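PDB 6O1W: DNA translocase coupling protein from Clostridium perfringens, which probably binds ATP and DNA as the FtsK/SpoIIIE-like motor that couples DNA to the conjugation machinery of plasmid pCW3. Local coordinates for residues K142-R147 and A340-D345. Residues are numbered along the deposited sequence; the frame is centred on the assembly and turned at random.
Sequences KSVILR and AFYFDD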
loop_
_atom_site.group_PDB
_atom_site.type_symbol
_atom_site.label_atom_id
_atom_site.label_comp_id
_atom_site.label_asym_id
_atom_site.label_seq_id
_atom_site.Cartn_x
_atom_site.Cartn_y
_atom_site.Cartn_z
ATOM N N LYS A 142 -2.855 -5.603 -4.397
ATOM C CA LYS A 142 -1.523 -4.972 -4.260
ATOM C C LYS A 142 -0.996 -4.500 -5.637
ATOM O O LYS A 142 -0.431 -3.411 -5.742
ATOM C CB LYS A 142 -0.516 -5.964 -3.600
ATOM C CG LYS A 142 0.761 -6.169 -4.428
ATOM C CD LYS A 142 1.561 -7.352 -4.053
ATOM C CE LYS A 142 2.376 -7.780 -5.233
ATOM N NZ LYS A 142 1.537 -8.523 -6.230
ATOM N N SER A 143 -1.149 -5.360 -6.666
ATOM C CA SER A 143 -0.668 -5.122 -8.025
ATOM C C SER A 143 -1.548 -4.156 -8.810
ATOM O O SER A 143 -1.020 -3.362 -9.596
ATOM C CB SER A 143 -0.491 -6.443 -8.764
ATOM O OG SER A 143 0.817 -6.924 -8.505
ATOM N N VAL A 144 -2.876 -4.214 -8.573
ATOM C CA VAL A 144 -3.907 -3.340 -9.150
ATOM C C VAL A 144 -3.598 -1.852 -8.825
ATOM O O VAL A 144 -3.664 -1.010 -9.720
ATOM C CB VAL A 144 -5.326 -3.798 -8.695
ATOM C CG1 VAL A 144 -6.354 -2.681 -8.803
ATOM C CG2 VAL A 144 -5.788 -5.020 -9.483
ATOM N N ILE A 145 -3.184 -1.563 -7.579
ATOM C CA ILE A 145 -2.793 -0.218 -7.098
ATOM C C ILE A 145 -1.664 0.336 -7.946
ATOM O O ILE A 145 -1.729 1.485 -8.346
ATOM C CB ILE A 145 -2.365 -0.246 -5.594
ATOM C CG1 ILE A 145 -3.554 -0.568 -4.679
ATOM C CG2 ILE A 145 -1.703 1.092 -5.170
ATOM C CD1 ILE A 145 -3.139 -0.934 -3.252
ATOM N N LEU A 146 -0.611 -0.470 -8.181
ATOM C CA LEU A 146 0.548 -0.069 -8.974
ATOM C C LEU A 146 0.166 0.304 -10.405
ATOM O O LEU A 146 0.693 1.272 -10.915
ATOM C CB LEU A 146 1.595 -1.205 -8.979
ATOM C CG LEU A 146 2.168 -1.586 -7.599
ATOM C CD1 LEU A 146 3.232 -2.637 -7.746
ATOM C CD2 LEU A 146 2.728 -0.362 -6.866
ATOM N N ARG A 147 -0.757 -0.462 -11.042
ATOM C CA ARG A 147 -1.229 -0.202 -12.416
ATOM C C ARG A 147 -2.104 1.061 -12.474
ATOM O O ARG A 147 -2.088 1.756 -13.484
ATOM C CB ARG A 147 -1.949 -1.420 -13.002
ATOM C CG ARG A 147 -0.999 -2.598 -13.246
ATOM C CD ARG A 147 -1.735 -3.788 -13.830
ATOM N NE ARG A 147 -0.877 -4.973 -13.849
ATOM C CZ ARG A 147 -0.933 -5.958 -12.957
ATOM N NH1 ARG A 147 -1.828 -5.929 -11.976
ATOM N NH2 ARG A 147 -0.105 -6.991 -13.048
ATOM N N ALA A 340 -8.499 0.989 -1.444
ATOM C CA ALA A 340 -7.798 1.207 -2.696
ATOM C C ALA A 340 -8.762 1.143 -3.856
ATOM O O ALA A 340 -9.704 0.356 -3.826
ATOM C CB ALA A 340 -6.724 0.140 -2.875
ATOM N N PHE A 341 -8.495 1.932 -4.899
ATOM C CA PHE A 341 -9.257 1.913 -6.142
ATOM C C PHE A 341 -9.114 0.556 -6.802
ATOM O O PHE A 341 -8.020 -0.027 -6.798
ATOM C CB PHE A 341 -8.718 2.949 -7.147
ATOM C CG PHE A 341 -8.925 4.388 -6.770
ATOM C CD1 PHE A 341 -10.202 4.892 -6.558
ATOM C CD2 PHE A 341 -7.853 5.257 -6.683
ATOM C CE1 PHE A 341 -10.393 6.229 -6.194
ATOM C CE2 PHE A 341 -8.047 6.604 -6.357
ATOM C CZ PHE A 341 -9.315 7.081 -6.121
ATOM N N TYR A 342 -10.207 0.056 -7.379
ATOM C CA TYR A 342 -10.102 -1.175 -8.142
ATOM C C TYR A 342 -9.997 -0.705 -9.578
ATOM O O TYR A 342 -10.899 -0.030 -10.092
ATOM C CB TYR A 342 -11.261 -2.166 -7.914
ATOM C CG TYR A 342 -11.087 -3.425 -8.745
ATOM C CD1 TYR A 342 -10.032 -4.306 -8.505
ATOM C CD2 TYR A 342 -11.938 -3.704 -9.810
ATOM C CE1 TYR A 342 -9.823 -5.424 -9.314
ATOM C CE2 TYR A 342 -11.763 -4.840 -10.599
ATOM C CZ TYR A 342 -10.695 -5.689 -10.358
ATOM O OH TYR A 342 -10.519 -6.798 -11.152
ATOM N N PHE A 343 -8.810 -0.904 -10.145
ATOM C CA PHE A 343 -8.452 -0.510 -11.506
ATOM C C PHE A 343 -8.411 -1.803 -12.271
ATOM O O PHE A 343 -7.639 -2.697 -11.940
ATOM C CB PHE A 343 -7.080 0.196 -11.509
ATOM C CG PHE A 343 -6.599 0.655 -12.869
ATOM C CD1 PHE A 343 -5.846 -0.189 -13.681
ATOM C CD2 PHE A 343 -6.888 1.931 -13.332
ATOM C CE1 PHE A 343 -5.402 0.234 -14.931
ATOM C CE2 PHE A 343 -6.433 2.353 -14.578
ATOM C CZ PHE A 343 -5.724 1.494 -15.384
ATOM N N ASP A 344 -9.271 -1.923 -13.259
ATOM C CA ASP A 344 -9.432 -3.134 -14.060
ATOM C C ASP A 344 -8.898 -2.823 -15.435
ATOM O O ASP A 344 -9.467 -1.956 -16.114
ATOM C CB ASP A 344 -10.956 -3.477 -14.120
ATOM C CG ASP A 344 -11.330 -4.802 -14.772
ATOM O OD1 ASP A 344 -10.892 -5.053 -15.907
ATOM O OD2 ASP A 344 -12.070 -5.580 -14.145
ATOM N N ASP A 345 -7.806 -3.504 -15.860
ATOM C CA ASP A 345 -7.196 -3.307 -17.188
ATOM C C ASP A 345 -8.215 -3.380 -18.335
ATOM O O ASP A 345 -8.170 -2.546 -19.247
ATOM C CB ASP A 345 -6.084 -4.338 -17.439
ATOM C CG ASP A 345 -4.871 -4.178 -16.555
ATOM O OD1 ASP A 345 -4.689 -3.080 -15.991
ATOM O OD2 ASP A 345 -4.094 -5.150 -16.433
#
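Residues 142-147, in the N-terminal part of helix 142-155, lie against the extended residues 340-344, which lead on from strand 334-340, and Asp345, first residue of helix 345-348. No hydrogen bond joins the two; the backbones come closest at Val144 and Phe343, whose CA atoms are 5.8 Å apart. Val144 points its CG1, anti to the backbone N (chi1 158°), at the other backbone, so that this methyl sits 3.3 Å from Phe343 N and 3.4 Å from Phe343 O. The same branch meets the Tyr342 ring obliquely. One helix position on, Ile145 lays its CG1 3.7 Å from Ala340 CB, and Phe327 of strand 326-331 touches both side chains. Lys142 and Ser143 belong to the predicted Walker A P-loop of this FtsK/SpoIIIE-type ATPase domain. Lys142, Val144 and Ala340 contact ATP in another structure of the protein, so the packing brings two parts of the nucleotide site together. Farther along, the Phe343 ring turns one face to the helix, with Arg147 O 3.9 Å above its plane and offset toward the rim. Arg147, extended from CG to NE, passes its CD 3.7 Å from Asp345 OD1. Guanidinium and carboxylate planes stand 87° apart, and Asp345 OD2 lies well out of the guanidinium plane, 4.1 Å from Arg147 NE, so no N-H is directed at it. Arg147 NH2 hydrogen-bonds to Glu170 O, and Asp345 OD1 pairs with Tyr175 OH.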